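Heavy metal-binding domain-containing protein (Pediococcus pentosaceus, PDB 3QKB) is of unknown function but forms a pentameric assembly and belongs to the DUF74 family, so may bind heavy metals. Local coordinates at residues D35-T40 with Q65-K70; S41-A46 with K96-H101; K83-V88 with H101-V106. All blocks are in the same frame, centred on the assembly; numbering follows the deposited sequence.

Contact 1 of 3, residues D35-T40 with Q65-K70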
loop_
_atom_site.group_PDB
_atom_site.type_symbol
_atom_site.label_atom_id
_atom_site.label_comp_id
_atom_site.label_asym_id
_atom_site.label_seq_id
_atom_site.Cartn_x
_atom_site.Cartn_y
_atom_site.Cartn_z
ATOM N N ASP A 35 5.475 -18.930 -7.350
ATOM C CA ASP A 35 5.271 -17.694 -8.150
ATOM C C ASP A 35 4.469 -16.666 -7.361
ATOM O O ASP A 35 3.829 -17.014 -6.367
ATOM C CB ASP A 35 4.514 -18.012 -9.463
ATOM C CG ASP A 35 4.842 -17.036 -10.623
ATOM O OD1 ASP A 35 5.346 -15.911 -10.405
ATOM O OD2 ASP A 35 4.565 -17.409 -11.772
ATOM N N VAL A 36 4.509 -15.407 -7.808
ATOM C CA VAL A 36 3.556 -14.375 -7.355
ATOM C C VAL A 36 2.283 -14.475 -8.175
ATOM O O VAL A 36 2.352 -14.657 -9.383
ATOM C CB VAL A 36 4.122 -12.955 -7.503
ATOM C CG1 VAL A 36 3.069 -11.933 -7.170
ATOM C CG2 VAL A 36 5.339 -12.776 -6.616
ATOM N N VAL A 37 1.132 -14.369 -7.518
ATOM C CA VAL A 37 -0.174 -14.458 -8.182
ATOM C C VAL A 37 -1.024 -13.274 -7.814
ATOM O O VAL A 37 -0.848 -12.687 -6.771
ATOM C CB VAL A 37 -0.946 -15.742 -7.808
ATOM C CG1 VAL A 37 -0.264 -16.971 -8.402
ATOM C CG2 VAL A 37 -1.105 -15.854 -6.291
ATOM N N GLU A 38 -1.957 -12.945 -8.701
ATOM C CA GLU A 38 -2.868 -11.808 -8.546
ATOM C C GLU A 38 -4.304 -12.208 -8.958
ATOM O O GLU A 38 -4.496 -13.048 -9.848
ATOM C CB GLU A 38 -2.431 -10.620 -9.403
ATOM C CG GLU A 38 -0.949 -10.305 -9.353
ATOM C CD GLU A 38 -0.087 -11.113 -10.330
ATOM O OE1 GLU A 38 -0.618 -11.759 -11.288
ATOM O OE2 GLU A 38 1.143 -11.084 -10.127
ATOM N N ALA A 39 -5.287 -11.582 -8.322
ATOM C CA ALA A 39 -6.684 -11.753 -8.667
ATOM C C ALA A 39 -7.357 -10.406 -8.507
ATOM O O ALA A 39 -6.954 -9.617 -7.641
ATOM C CB ALA A 39 -7.328 -12.778 -7.760
ATOM N N THR A 40 -8.329 -10.128 -9.380
ATOM C CA THR A 40 -9.182 -8.949 -9.280
ATOM C C THR A 40 -10.651 -9.422 -9.190
ATOM O O THR A 40 -11.054 -10.385 -9.866
ATOM C CB THR A 40 -8.984 -8.000 -10.502
ATOM O OG1 THR A 40 -7.609 -7.588 -10.578
ATOM C CG2 THR A 40 -9.883 -6.780 -10.413
ATOM N N GLN A 65 -10.475 -16.406 -2.759
ATOM C CA GLN A 65 -10.780 -17.703 -3.398
ATOM C C GLN A 65 -10.101 -17.836 -4.761
ATOM O O GLN A 65 -9.600 -18.898 -5.084
ATOM C CB GLN A 65 -12.298 -17.957 -3.558
ATOM C CG GLN A 65 -13.071 -18.322 -2.265
ATOM C CD GLN A 65 -12.515 -19.560 -1.549
ATOM O OE1 GLN A 65 -12.816 -20.706 -1.912
ATOM N NE2 GLN A 65 -11.683 -19.324 -0.529
ATOM N N LYS A 66 -10.077 -16.762 -5.547
ATOM C CA LYS A 66 -9.370 -16.771 -6.829
ATOM C C LYS A 66 -7.883 -17.023 -6.625
ATOM O O LYS A 66 -7.298 -17.822 -7.340
ATOM C CB LYS A 66 -9.575 -15.452 -7.591
ATOM C CG LYS A 66 -10.962 -15.267 -8.216
ATOM C CD LYS A 66 -10.976 -14.013 -9.110
ATOM C CE LYS A 66 -12.359 -13.659 -9.631
ATOM N NZ LYS A 66 -12.283 -13.079 -11.010
ATOM N N LEU A 67 -7.285 -16.336 -5.645
ATOM C CA LEU A 67 -5.848 -16.472 -5.355
ATOM C C LEU A 67 -5.517 -17.876 -4.882
ATOM O O LEU A 67 -4.546 -18.454 -5.342
ATOM C CB LEU A 67 -5.369 -15.437 -4.318
ATOM C CG LEU A 67 -5.241 -13.961 -4.760
ATOM C CD1 LEU A 67 -4.819 -13.105 -3.574
ATOM C CD2 LEU A 67 -4.276 -13.761 -5.917
ATOM N N LYS A 68 -6.345 -18.432 -3.997
ATOM C CA LYS A 68 -6.149 -19.808 -3.493
ATOM C C LYS A 68 -6.204 -20.837 -4.605
ATOM O O LYS A 68 -5.322 -21.673 -4.688
ATOM C CB LYS A 68 -7.162 -20.144 -2.394
ATOM C CG LYS A 68 -6.829 -19.520 -1.042
ATOM C CD LYS A 68 -7.962 -19.718 -0.048
ATOM C CE LYS A 68 -7.574 -19.263 1.356
ATOM N NZ LYS A 68 -8.504 -19.774 2.404
ATOM N N LYS A 69 -7.209 -20.729 -5.482
ATOM C CA LYS A 69 -7.329 -21.605 -6.665
ATOM C C LYS A 69 -6.089 -21.514 -7.587
ATOM O O LYS A 69 -5.663 -22.531 -8.122
ATOM C CB LYS A 69 -8.628 -21.329 -7.457
ATOM N N LYS A 70 -5.495 -20.321 -7.727
ATOM C CA LYS A 70 -4.237 -20.166 -8.490
ATOM C C LYS A 70 -3.056 -20.805 -7.773
ATOM O O LYS A 70 -2.179 -21.364 -8.420
ATOM C CB LYS A 70 -3.934 -18.691 -8.793
ATOM C CG LYS A 70 -4.817 -18.099 -9.879
ATOM C CD LYS A 70 -4.355 -16.704 -10.337
ATOM C CE LYS A 70 -5.369 -16.081 -11.310
ATOM N NZ LYS A 70 -4.837 -14.956 -12.117
#

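Contact 2 of 3, residues S41-A46 with K96-H101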
loop_
_atom_site.group_PDB
_atom_site.type_symbol
_atom_site.label_atom_id
_atom_site.label_comp_id
_atom_site.label_asym_id
_atom_site.label_seq_id
_atom_site.Cartn_x
_atom_site.Cartn_y
_atom_site.Cartn_z
ATOM N N SER A 41 -11.431 -8.773 -8.339
ATOM C CA SER A 41 -12.875 -8.972 -8.327
ATOM C C SER A 41 -13.560 -7.642 -8.193
ATOM O O SER A 41 -13.021 -6.731 -7.596
ATOM C CB SER A 41 -13.288 -9.882 -7.176
ATOM O OG SER A 41 -12.756 -9.379 -5.966
ATOM N N SER A 42 -14.759 -7.561 -8.751
ATOM C CA SER A 42 -15.498 -6.322 -8.825
ATOM C C SER A 42 -17.012 -6.541 -8.821
ATOM O O SER A 42 -17.495 -7.663 -9.096
ATOM C CB SER A 42 -15.094 -5.545 -10.082
ATOM O OG SER A 42 -15.583 -6.172 -11.263
ATOM N N LEU A 43 -17.747 -5.478 -8.488
ATOM C CA LEU A 43 -19.186 -5.474 -8.632
ATOM C C LEU A 43 -19.686 -4.106 -8.986
ATOM O O LEU A 43 -19.015 -3.141 -8.752
ATOM C CB LEU A 43 -19.874 -5.995 -7.356
ATOM C CG LEU A 43 -19.743 -5.211 -6.049
ATOM C CD1 LEU A 43 -20.708 -4.034 -6.011
ATOM C CD2 LEU A 43 -19.999 -6.169 -4.843
HETATM N N MSE A 44 -20.894 -4.054 -9.543
HETATM C CA MSE A 44 -21.543 -2.814 -9.940
HETATM C C MSE A 44 -22.605 -2.444 -8.903
HETATM O O MSE A 44 -23.473 -3.264 -8.592
HETATM C CB MSE A 44 -22.202 -2.977 -11.321
HETATM C CG MSE A 44 -22.727 -1.685 -11.933
HETATM SE SE MSE A 44 -23.788 -1.991 -13.520
HETATM C CE MSE A 44 -22.557 -1.341 -14.820
ATOM N N LEU A 45 -22.544 -1.197 -8.408
ATOM C CA LEU A 45 -23.513 -0.668 -7.448
ATOM C C LEU A 45 -24.788 -0.195 -8.151
ATOM O O LEU A 45 -24.713 0.407 -9.234
ATOM C CB LEU A 45 -22.920 0.496 -6.680
ATOM C CG LEU A 45 -21.736 0.201 -5.734
ATOM C CD1 LEU A 45 -21.023 1.478 -5.370
ATOM C CD2 LEU A 45 -22.211 -0.557 -4.472
ATOM N N ALA A 46 -25.958 -0.474 -7.541
ATOM C CA ALA A 46 -27.214 0.217 -7.911
ATOM C C ALA A 46 -27.125 1.658 -7.444
ATOM O O ALA A 46 -26.384 1.957 -6.496
ATOM C CB ALA A 46 -28.417 -0.453 -7.289
ATOM N N LYS A 96 -19.942 3.752 -9.063
ATOM C CA LYS A 96 -20.622 2.703 -9.868
ATOM C C LYS A 96 -19.989 1.326 -9.714
ATOM O O LYS A 96 -20.716 0.356 -9.752
ATOM C CB LYS A 96 -20.657 3.088 -11.343
ATOM C CG LYS A 96 -21.610 2.282 -12.222
ATOM C CD LYS A 96 -23.076 2.733 -12.018
ATOM C CE LYS A 96 -24.105 1.808 -12.706
ATOM N NZ LYS A 96 -25.430 1.939 -12.034
ATOM N N PHE A 97 -18.654 1.228 -9.580
ATOM C CA PHE A 97 -17.993 -0.068 -9.354
ATOM C C PHE A 97 -17.089 -0.046 -8.131
ATOM O O PHE A 97 -16.367 0.932 -7.897
ATOM C CB PHE A 97 -17.165 -0.488 -10.550
ATOM C CG PHE A 97 -17.908 -0.479 -11.821
ATOM C CD1 PHE A 97 -18.640 -1.580 -12.212
ATOM C CD2 PHE A 97 -17.885 0.641 -12.645
ATOM C CE1 PHE A 97 -19.346 -1.567 -13.410
ATOM C CE2 PHE A 97 -18.591 0.658 -13.848
ATOM C CZ PHE A 97 -19.328 -0.439 -14.225
ATOM N N LEU A 98 -17.144 -1.136 -7.358
ATOM C CA LEU A 98 -16.204 -1.422 -6.297
ATOM C C LEU A 98 -15.268 -2.513 -6.821
ATOM O O LEU A 98 -15.711 -3.508 -7.322
ATOM C CB LEU A 98 -16.945 -1.889 -5.038
ATOM C CG LEU A 98 -18.017 -0.947 -4.454
ATOM C CD1 LEU A 98 -18.565 -1.481 -3.111
ATOM C CD2 LEU A 98 -17.482 0.490 -4.298
ATOM N N VAL A 99 -13.971 -2.286 -6.715
ATOM C CA VAL A 99 -12.952 -3.173 -7.261
ATOM C C VAL A 99 -11.933 -3.500 -6.158
ATOM O O VAL A 99 -11.453 -2.586 -5.482
ATOM C CB VAL A 99 -12.215 -2.479 -8.426
ATOM C CG1 VAL A 99 -11.084 -3.399 -9.031
ATOM C CG2 VAL A 99 -13.233 -2.006 -9.474
ATOM N N VAL A 100 -11.661 -4.793 -5.960
ATOM C CA VAL A 100 -10.539 -5.268 -5.142
ATOM C C VAL A 100 -9.516 -5.969 -6.039
ATOM O O VAL A 100 -9.902 -6.734 -6.937
ATOM C CB VAL A 100 -11.012 -6.267 -4.061
ATOM C CG1 VAL A 100 -9.806 -6.998 -3.432
ATOM C CG2 VAL A 100 -11.804 -5.549 -3.008
ATOM N N HIS A 101 -8.230 -5.694 -5.810
ATOM C CA HIS A 101 -7.149 -6.525 -6.333
ATOM C C HIS A 101 -6.458 -7.160 -5.173
ATOM O O HIS A 101 -6.063 -6.457 -4.253
ATOM C CB HIS A 101 -6.129 -5.683 -7.081
ATOM C CG HIS A 101 -6.739 -4.675 -7.976
ATOM N ND1 HIS A 101 -7.280 -5.011 -9.195
ATOM C CD2 HIS A 101 -6.930 -3.346 -7.822
ATOM C CE1 HIS A 101 -7.783 -3.927 -9.751
ATOM N NE2 HIS A 101 -7.588 -2.906 -8.938
#

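Contact 3 of 3, residues K83-V88 with H101-V106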
loop_
_atom_site.group_PDB
_atom_site.type_symbol
_atom_site.label_atom_id
_atom_site.label_comp_id
_atom_site.label_asym_id
_atom_site.label_seq_id
_atom_site.Cartn_x
_atom_site.Cartn_y
_atom_site.Cartn_z
ATOM N N LYS A 83 -1.379 -8.760 -0.030
ATOM C CA LYS A 83 -1.861 -7.380 0.047
ATOM C C LYS A 83 -3.100 -7.220 -0.835
ATOM O O LYS A 83 -3.350 -8.039 -1.732
ATOM C CB LYS A 83 -0.786 -6.398 -0.405
ATOM C CG LYS A 83 0.499 -6.427 0.412
ATOM C CD LYS A 83 0.333 -5.957 1.895
ATOM C CE LYS A 83 1.600 -6.274 2.763
ATOM N NZ LYS A 83 2.247 -7.685 2.565
ATOM N N TYR A 84 -3.866 -6.167 -0.556
ATOM C CA TYR A 84 -5.032 -5.792 -1.343
ATOM C C TYR A 84 -4.920 -4.343 -1.778
ATOM O O TYR A 84 -4.632 -3.481 -0.955
ATOM C CB TYR A 84 -6.289 -5.871 -0.516
ATOM C CG TYR A 84 -6.707 -7.218 -0.019
ATOM C CD1 TYR A 84 -7.060 -8.219 -0.892
ATOM C CD2 TYR A 84 -6.881 -7.442 1.340
ATOM C CE1 TYR A 84 -7.535 -9.453 -0.419
ATOM C CE2 TYR A 84 -7.334 -8.644 1.821
ATOM C CZ TYR A 84 -7.661 -9.650 0.956
ATOM O OH TYR A 84 -8.111 -10.836 1.489
ATOM N N ASN A 85 -5.191 -4.070 -3.046
ATOM C CA ASN A 85 -5.520 -2.719 -3.498
ATOM C C ASN A 85 -7.028 -2.636 -3.676
ATOM O O ASN A 85 -7.654 -3.625 -4.078
ATOM C CB ASN A 85 -4.812 -2.391 -4.820
ATOM C CG ASN A 85 -3.295 -2.408 -4.700
ATOM O OD1 ASN A 85 -2.740 -2.638 -3.610
ATOM N ND2 ASN A 85 -2.614 -2.155 -5.815
ATOM N N THR A 86 -7.601 -1.461 -3.397
ATOM C CA THR A 86 -9.024 -1.190 -3.589
ATOM C C THR A 86 -9.229 0.085 -4.403
ATOM O O THR A 86 -8.447 1.034 -4.286
ATOM C CB THR A 86 -9.753 -1.049 -2.236
ATOM O OG1 THR A 86 -8.969 -0.251 -1.340
ATOM C CG2 THR A 86 -9.979 -2.386 -1.614
ATOM N N GLU A 87 -10.279 0.100 -5.232
ATOM C CA GLU A 87 -10.762 1.346 -5.890
ATOM C C GLU A 87 -12.266 1.461 -5.843
ATOM O O GLU A 87 -12.974 0.436 -5.875
ATOM C CB GLU A 87 -10.345 1.405 -7.361
ATOM C CG GLU A 87 -8.831 1.490 -7.620
ATOM C CD GLU A 87 -8.182 0.147 -7.851
ATOM O OE1 GLU A 87 -8.707 -0.652 -8.662
ATOM O OE2 GLU A 87 -7.131 -0.099 -7.249
ATOM N N VAL A 88 -12.755 2.701 -5.753
ATOM C CA VAL A 88 -14.158 3.017 -5.956
ATOM C C VAL A 88 -14.247 3.820 -7.225
ATOM O O VAL A 88 -13.836 4.979 -7.258
ATOM C CB VAL A 88 -14.750 3.795 -4.779
ATOM C CG1 VAL A 88 -16.248 4.138 -5.027
ATOM C CG2 VAL A 88 -14.589 2.988 -3.518
ATOM N N HIS A 101 -8.230 -5.694 -5.810
ATOM C CA HIS A 101 -7.149 -6.525 -6.333
ATOM C C HIS A 101 -6.458 -7.160 -5.173
ATOM O O HIS A 101 -6.063 -6.457 -4.253
ATOM C CB HIS A 101 -6.129 -5.683 -7.081
ATOM C CG HIS A 101 -6.739 -4.675 -7.976
ATOM N ND1 HIS A 101 -7.280 -5.011 -9.195
ATOM C CD2 HIS A 101 -6.930 -3.346 -7.822
ATOM C CE1 HIS A 101 -7.783 -3.927 -9.751
ATOM N NE2 HIS A 101 -7.588 -2.906 -8.938
ATOM N N GLY A 102 -6.296 -8.477 -5.216
ATOM C CA GLY A 102 -5.494 -9.211 -4.219
ATOM C C GLY A 102 -4.252 -9.789 -4.873
ATOM O O GLY A 102 -4.319 -10.250 -6.019
ATOM N N TYR A 103 -3.123 -9.771 -4.167
ATOM C CA TYR A 103 -1.931 -10.456 -4.662
ATOM C C TYR A 103 -1.040 -10.937 -3.553
ATOM O O TYR A 103 -1.129 -10.461 -2.428
ATOM C CB TYR A 103 -1.145 -9.563 -5.616
ATOM C CG TYR A 103 -0.528 -8.327 -4.990
ATOM C CD1 TYR A 103 -1.276 -7.164 -4.812
ATOM C CD2 TYR A 103 0.802 -8.301 -4.627
ATOM C CE1 TYR A 103 -0.706 -5.994 -4.251
ATOM C CE2 TYR A 103 1.388 -7.138 -4.058
ATOM C CZ TYR A 103 0.620 -5.996 -3.866
ATOM O OH TYR A 103 1.198 -4.854 -3.316
ATOM N N GLY A 104 -0.198 -11.913 -3.882
ATOM C CA GLY A 104 0.687 -12.547 -2.893
ATOM C C GLY A 104 1.630 -13.559 -3.508
ATOM O O GLY A 104 1.605 -13.769 -4.716
ATOM N N THR A 105 2.465 -14.173 -2.675
ATOM C CA THR A 105 3.466 -15.130 -3.149
ATOM C C THR A 105 3.074 -16.552 -2.776
ATOM O O THR A 105 2.933 -16.857 -1.603
ATOM C CB THR A 105 4.843 -14.807 -2.566
ATOM O OG1 THR A 105 5.148 -13.433 -2.825
ATOM C CG2 THR A 105 5.911 -15.694 -3.194
ATOM N N VAL A 106 2.911 -17.415 -3.778
ATOM C CA VAL A 106 2.594 -18.815 -3.548
ATOM C C VAL A 106 3.879 -19.561 -3.224
ATOM O O VAL A 106 4.832 -19.488 -4.000
ATOM C CB VAL A 106 1.975 -19.460 -4.770
ATOM C CG1 VAL A 106 1.718 -20.943 -4.510
ATOM C CG2 VAL A 106 0.688 -18.754 -5.134
#

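Contact 1 of 3, residues D35-T40 with Q65-K70
With chi1 near -74° in both lysines, CG lies opposite the carbonyl carbon in Lys66 and Lys70, and the two chains run from neighbouring turns of the helix to the strand, towards Thr40 and Glu38 respectively. Beyond CG the Lys70 chain is extended, and its ammonium donates to the carbonyl oxygen of Glu38 (NZ to O 3.0 Å). The Lys66 chain turns at its last torsion (chi4 -146°) and delivers its NZ to the carbonyl oxygen of Thr40 at 3.2 Å. Each donor meets its oxygen almost head-on, in line with the C=O bond. Leu67 supplies the apolar part, on the other side of the interface from the two lysine chains. Its CD2 branch lies against the peptide joining Glu38 to Ala39, 3.4 Å from both Glu38 C and Ala39 N, and also meets Ala39 CB at 3.7 Å. The Ala39 methyl touches Lys66 CB (3.5 Å). Two residues earlier on the strand, Val37 offers CG2 to Leu67 CD2 and CG1 to Lys70 CB, passing each side chain in the opposite direction. The axes run 146° apart, so helix 56-73 packs on strand 31-44 with a reversed chain direction, in keeping with a beta/alpha-propeller. Glu38 and Thr40 point away from the helix: Glu38 OE2 binds Tyr84 and Lys64 of the second subunit, and Thr40 OG1 bonds to His101. Asp35, Val37 and Ala39 pair through their backbones with strand 94-109, whereas the carbonyls of Glu38 and Thr40 receive ammonium groups. The lysines thus join helix to strand through neutral acceptors without forming salt bridges there, while the charge of Glu38 is probably balanced across the subunit interface.

Contact 2 of 3, residues S41-A46 with K96-H101
Leu45 and Leu98 form the tightly packed part of this contact, their side chains crossing at about a right angle. CD1 of Leu45 rests on CD2 of Leu98 at 3.8 Å, and its CD2 meets Leu98 CD1. Met55 covers both leucines, while Phe56 of the helix lies on Leu98 and Val100. Beside this core the backbones make a regular antiparallel ladder: Ser41 with Val100 and Leu43 with Leu98 are hydrogen-bonded pairs, and Ser42 with Val99 and Met44 with Phe97 non-hydrogen-bonded ones. The ladder outlasts the strand, since Leu45 N still donates to Lys96 O (2.7 Å). Towards the neighbouring strand 78-91, Lys96 and Phe97 both face Val89 in a classic beta bulge. On the looser side Met44, a selenomethionine, alone of the touching residues is exposed. Its CG sits anti to the backbone N (chi1 -171°), alongside Phe97, and a bend at chi3 turns the methyl CE obliquely onto Phe97 CZ and CE1 in a Met-aromatic contact. Lys96 bends at chi2, lays its CG over one face of the Phe97 ring, toward the rim, and donates from NZ to Leu45 O at 3.3 Å. Phe97 itself is buried, with the Tyr53 ring of the second subunit against it.

Contact 3 of 3, residues K83-V88 with H101-V106
Asn85 O accepts a nearly straight bond from His101 N at 2.8 Å, and Asn85 N donates in return to His101 O. The side chain of the histidine reaches further along the strand: NE2 donates to Glu87 OE1, taking the syn lone pair of the carboxylate, though the modelled separation of 2.5 Å is shorter than expected and uncertain. The carboxylate comes to the edge of the imidazole, with the two planes 29° apart. A bend at chi2 of Glu87 (94°) brings its end back to the histidine. Glu87 OE2 binds Thr86 OG1 of the second subunit, and the imidazole's other nitrogen is tied to Thr40, so the ring's rotation is probably fixed. Next along the same face, Asn85 CB meets His101 CD2 at 3.8 Å, while Asn85 OD1 lies at the edge of the Tyr103 ring, the amide standing almost perpendicular to it. Lys83 CB makes an off-centre CH-pi contact with that ring, 4.2 Å from the Tyr103 centroid. Asn85 ND2 and Tyr103 OH both bind Tyr84 of the second subunit, to its O and N. On the other face Tyr84 CD1 lies beside Gly102 CA at 3.8 Å, and its ring stacks edge-to-face with Phe60. Lys83 and Tyr103 form a second hydrogen-bonded pair beyond the non-hydrogen-bonded Tyr84-Gly102: the ladder of an antiparallel beta hairpin, here with a His-carboxylate pair and a polar face turned to a neighbouring subunit.

All three contacts belong to one sheet, in which strand 94-109 runs between strands 31-44 and 78-91. Contact 2 pairs it with the first neighbour and contact 3 with the second, their centres about 14 Å apart and His101 common to both. Contact 1 sets helix 56-73 on strand 31-44; its centre is about 9 Å from that of contact 3 and about 18 Å from that of contact 2. Along the chain, contact 1 closes before contact 3 opens, whereas contact 2 interleaves with both. Thr40 OG1 of contact 1 lies 2.9 Å from His101 ND1, linking the three. Each touches the second subunit, so the same sheet carries the fold and the pentamer interface.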